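Local coordinates for protein nucleoside diphosphate kinase (Aquifex aeolicus, PDB 3ZTQ) that probably transfers the gamma phosphate of ATP to nucleoside diphosphates by a ping-pong mechanism, through a phosphohistidine intermediate and with magnesium as cofactor, at residues E88-T93 and N117-S122. Numbering follows the deposited sequence.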
ATOM      1  N   GLU A  88      19.185  19.756  10.665  1.00 15.84           N
ATOM      2  CA  GLU A  88      20.102  20.846  10.361  1.00 11.91           C
ATOM      3  C   GLU A  88      20.114  21.152   8.873  1.00 16.87           C
ATOM      4  O   GLU A  88      20.179  22.313   8.463  1.00 18.43           O
ATOM      5  CB  GLU A  88      21.508  20.495  10.838  1.00 17.27           C
ATOM      6  CG  GLU A  88      22.552  21.551  10.503  1.00 24.35           C
ATOM      7  CD  GLU A  88      23.943  21.133  10.944  1.00 32.64           C
ATOM      8  OE1 GLU A  88      24.268  19.935  10.800  1.00 34.60           O
ATOM      9  OE2 GLU A  88      24.701  21.989  11.438  1.00 28.47           O
ATOM     10  N   ILE A  89      20.062  20.106   8.061  1.00 14.62           N
ATOM     11  CA  ILE A  89      20.006  20.270   6.609  1.00 18.62           C
ATOM     12  C   ILE A  89      18.759  21.045   6.166  1.00 19.97           C
ATOM     13  O   ILE A  89      18.835  21.902   5.268  1.00 17.65           O
ATOM     14  CB  ILE A  89      20.105  18.894   5.866  1.00 15.42           C
ATOM     15  CG1 ILE A  89      21.522  18.325   5.980  1.00 20.02           C
ATOM     16  CG2 ILE A  89      19.738  19.023   4.378  1.00 10.44           C
ATOM     17  CD1 ILE A  89      21.574  16.791   5.754  1.00 18.58           C
ATOM     18  N   ILE A  90      17.613  20.782   6.796  1.00 15.65           N
ATOM     19  CA  ILE A  90      16.412  21.515   6.378  1.00 16.50           C
ATOM     20  C   ILE A  90      16.350  22.953   6.904  1.00 13.96           C
ATOM     21  O   ILE A  90      15.806  23.825   6.238  1.00 16.15           O
ATOM     22  CB  ILE A  90      15.097  20.757   6.633  1.00 14.96           C
ATOM     23  CG1 ILE A  90      14.720  20.752   8.111  1.00 22.06           C
ATOM     24  CG2 ILE A  90      15.164  19.330   6.038  1.00 12.85           C
ATOM     25  CD1 ILE A  90      13.313  20.195   8.376  1.00 25.93           C
ATOM     26  N   GLY A  91      16.916  23.197   8.085  1.00 14.08           N
ATOM     27  CA  GLY A  91      17.033  24.551   8.592  1.00 13.75           C
ATOM     28  C   GLY A  91      15.837  25.021   9.398  1.00 16.81           C
ATOM     29  O   GLY A  91      14.863  24.280   9.562  1.00 21.70           O
ATOM     30  N   PRO A  92      15.908  26.267   9.906  1.00 18.14           N
ATOM     31  CA  PRO A  92      14.866  26.914  10.713  1.00 15.69           C
ATOM     32  C   PRO A  92      13.513  26.819  10.009  1.00 18.38           C
ATOM     33  O   PRO A  92      13.439  26.900   8.775  1.00 14.56           O
ATOM     34  CB  PRO A  92      15.318  28.383  10.771  1.00 15.18           C
ATOM     35  CG  PRO A  92      16.746  28.351  10.507  1.00 16.78           C
ATOM     36  CD  PRO A  92      17.042  27.165   9.636  1.00 12.94           C
ATOM     37  N   THR A  93      12.459  26.670  10.794  1.00 13.93           N
ATOM     38  CA  THR A  93      11.130  26.441  10.254  1.00 14.71           C
ATOM     39  C   THR A  93      10.587  27.673   9.504  1.00 18.09           C
ATOM     40  O   THR A  93       9.817  27.532   8.556  1.00 19.43           O
ATOM     41  CB  THR A  93      10.165  25.942  11.364  1.00 17.76           C
ATOM     42  OG1 THR A  93       8.929  25.528  10.773  1.00 26.51           O
ATOM     43  CG2 THR A  93       9.903  27.035  12.399  1.00 15.45           C
ATOM     44  N   ASN A 117       6.858  26.101   4.036  1.00 17.67           N
ATOM     45  CA  ASN A 117       8.285  25.972   4.296  1.00 19.12           C
ATOM     46  C   ASN A 117       8.892  24.692   3.721  1.00 19.09           C
ATOM     47  O   ASN A 117       9.849  24.155   4.281  1.00 15.62           O
ATOM     48  CB  ASN A 117       8.614  26.119   5.794  1.00 16.94           C
ATOM     49  CG  ASN A 117       7.996  25.015   6.649  1.00 19.65           C
ATOM     50  OD1 ASN A 117       7.292  24.135   6.146  1.00 18.78           O
ATOM     51  ND2 ASN A 117       8.268  25.057   7.946  1.00 16.59           N
ATOM     52  N   ALA A 118       8.312  24.220   2.614  1.00 13.33           N
ATOM     53  CA  ALA A 118       8.924  23.214   1.743  1.00 12.92           C
ATOM     54  C   ALA A 118       8.952  21.782   2.271  1.00 16.63           C
ATOM     55  O   ALA A 118       8.702  20.828   1.527  1.00 17.06           O
ATOM     56  CB  ALA A 118      10.348  23.642   1.343  1.00 11.93           C
ATOM     57  N   ILE A 119       9.279  21.611   3.547  1.00 15.03           N
ATOM     58  CA  ILE A 119       9.600  20.266   4.012  1.00  8.70           C
ATOM     59  C   ILE A 119       9.416  20.090   5.520  1.00 18.09           C
ATOM     60  O   ILE A 119       9.574  21.036   6.299  1.00 17.57           O
ATOM     61  CB  ILE A 119      11.053  19.881   3.597  1.00 11.09           C
ATOM     62  CG1 ILE A 119      11.331  18.398   3.884  1.00 12.82           C
ATOM     63  CG2 ILE A 119      12.090  20.783   4.309  1.00 10.08           C
ATOM     64  CD1 ILE A 119      12.680  17.926   3.312  1.00 12.65           C
ATOM     65  N   HIS A 120       9.066  18.868   5.903  1.00 15.44           N
ATOM     66  CA  HIS A 120       8.947  18.444   7.286  1.00 12.35           C
ATOM     67  C   HIS A 120      10.042  17.428   7.586  1.00 15.71           C
ATOM     68  O   HIS A 120      10.358  16.600   6.739  1.00 13.56           O
ATOM     69  CB  HIS A 120       7.589  17.742   7.496  1.00 12.51           C
ATOM     70  CG  HIS A 120       7.491  16.999   8.796  1.00 18.65           C
ATOM     71  ND1 HIS A 120       7.009  17.576   9.950  1.00 16.26           N
ATOM     72  CD2 HIS A 120       7.838  15.731   9.127  1.00 16.76           C
ATOM     73  CE1 HIS A 120       7.057  16.697  10.934  1.00 17.49           C
ATOM     74  NE2 HIS A 120       7.558  15.570  10.460  1.00 18.70           N
ATOM     75  N   ALA A 121      10.604  17.465   8.791  1.00 12.86           N
ATOM     76  CA  ALA A 121      11.462  16.370   9.237  1.00 16.71           C
ATOM     77  C   ALA A 121      11.169  16.069  10.691  1.00 16.29           C
ATOM     78  O   ALA A 121      10.853  16.970  11.452  1.00 16.66           O
ATOM     79  CB  ALA A 121      12.940  16.700   9.036  1.00 15.38           C
ATOM     80  N   SER A 122      11.261  14.797  11.066  1.00 13.08           N
ATOM     81  CA  SER A 122      11.047  14.389  12.446  1.00 14.36           C
ATOM     82  C   SER A 122      11.942  15.169  13.408  1.00 18.51           C
ATOM     83  O   SER A 122      13.125  15.394  13.148  1.00 16.82           O
ATOM     84  CB  SER A 122      11.308  12.887  12.591  1.00 14.21           C
ATOM     85  OG  SER A 122      10.497  12.155  11.687  1.00 11.78           O
TER
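I90, in the last turn of helix 82-90, meets strand 119-121 with both of its branches. Its CB lies 3.8 Å from CG2 of I119, and its own CG2 is as near to that methyl, so the two side chains cross at their beta branches. With chi1 at 74°, CG1 is set between the backbone N and the carbonyl carbon; the extended chain beyond it carries CD1 past H120 to the CB of A121, 3.6 Å away. I119 and A121 thus receive I90 on one strand face, while the side chain of H120, the predicted phosphohistidine, leaves the backbone on the far side from I90 and its NE2 is hydrogen-bonded to E131.

G91 is the first residue past the helix to leave helical angles, with phi at 89°, and the chain turns through P92 to T93. There the contact becomes polar: N117 ND2 donates to T93 O at 3.0 Å, with an N-H...O angle of 163°. The bond is well formed at both ends, since the donor approaches in the carbonyl plane on a lone pair of T93 O, which itself lies nearly in the amide plane of N117. T93 OG1 is also 2.9 Å from N117 ND2. The other end of the amide, OD1, accepts from K11 NZ. A leucine in place of N117 would probably leave T93 O without this donor and K11 NZ without its amide acceptor in the predicted ATP site.

R107 of helix 106-110 spans the two segments, bonding G91 O and I119 O. I119 and A121 also touch I8 of the neighbouring strand 3-10, and through I90 the C-terminal end of helix 82-90 is seated on strand 119-121, an outermost strand of this chain's antiparallel sheet.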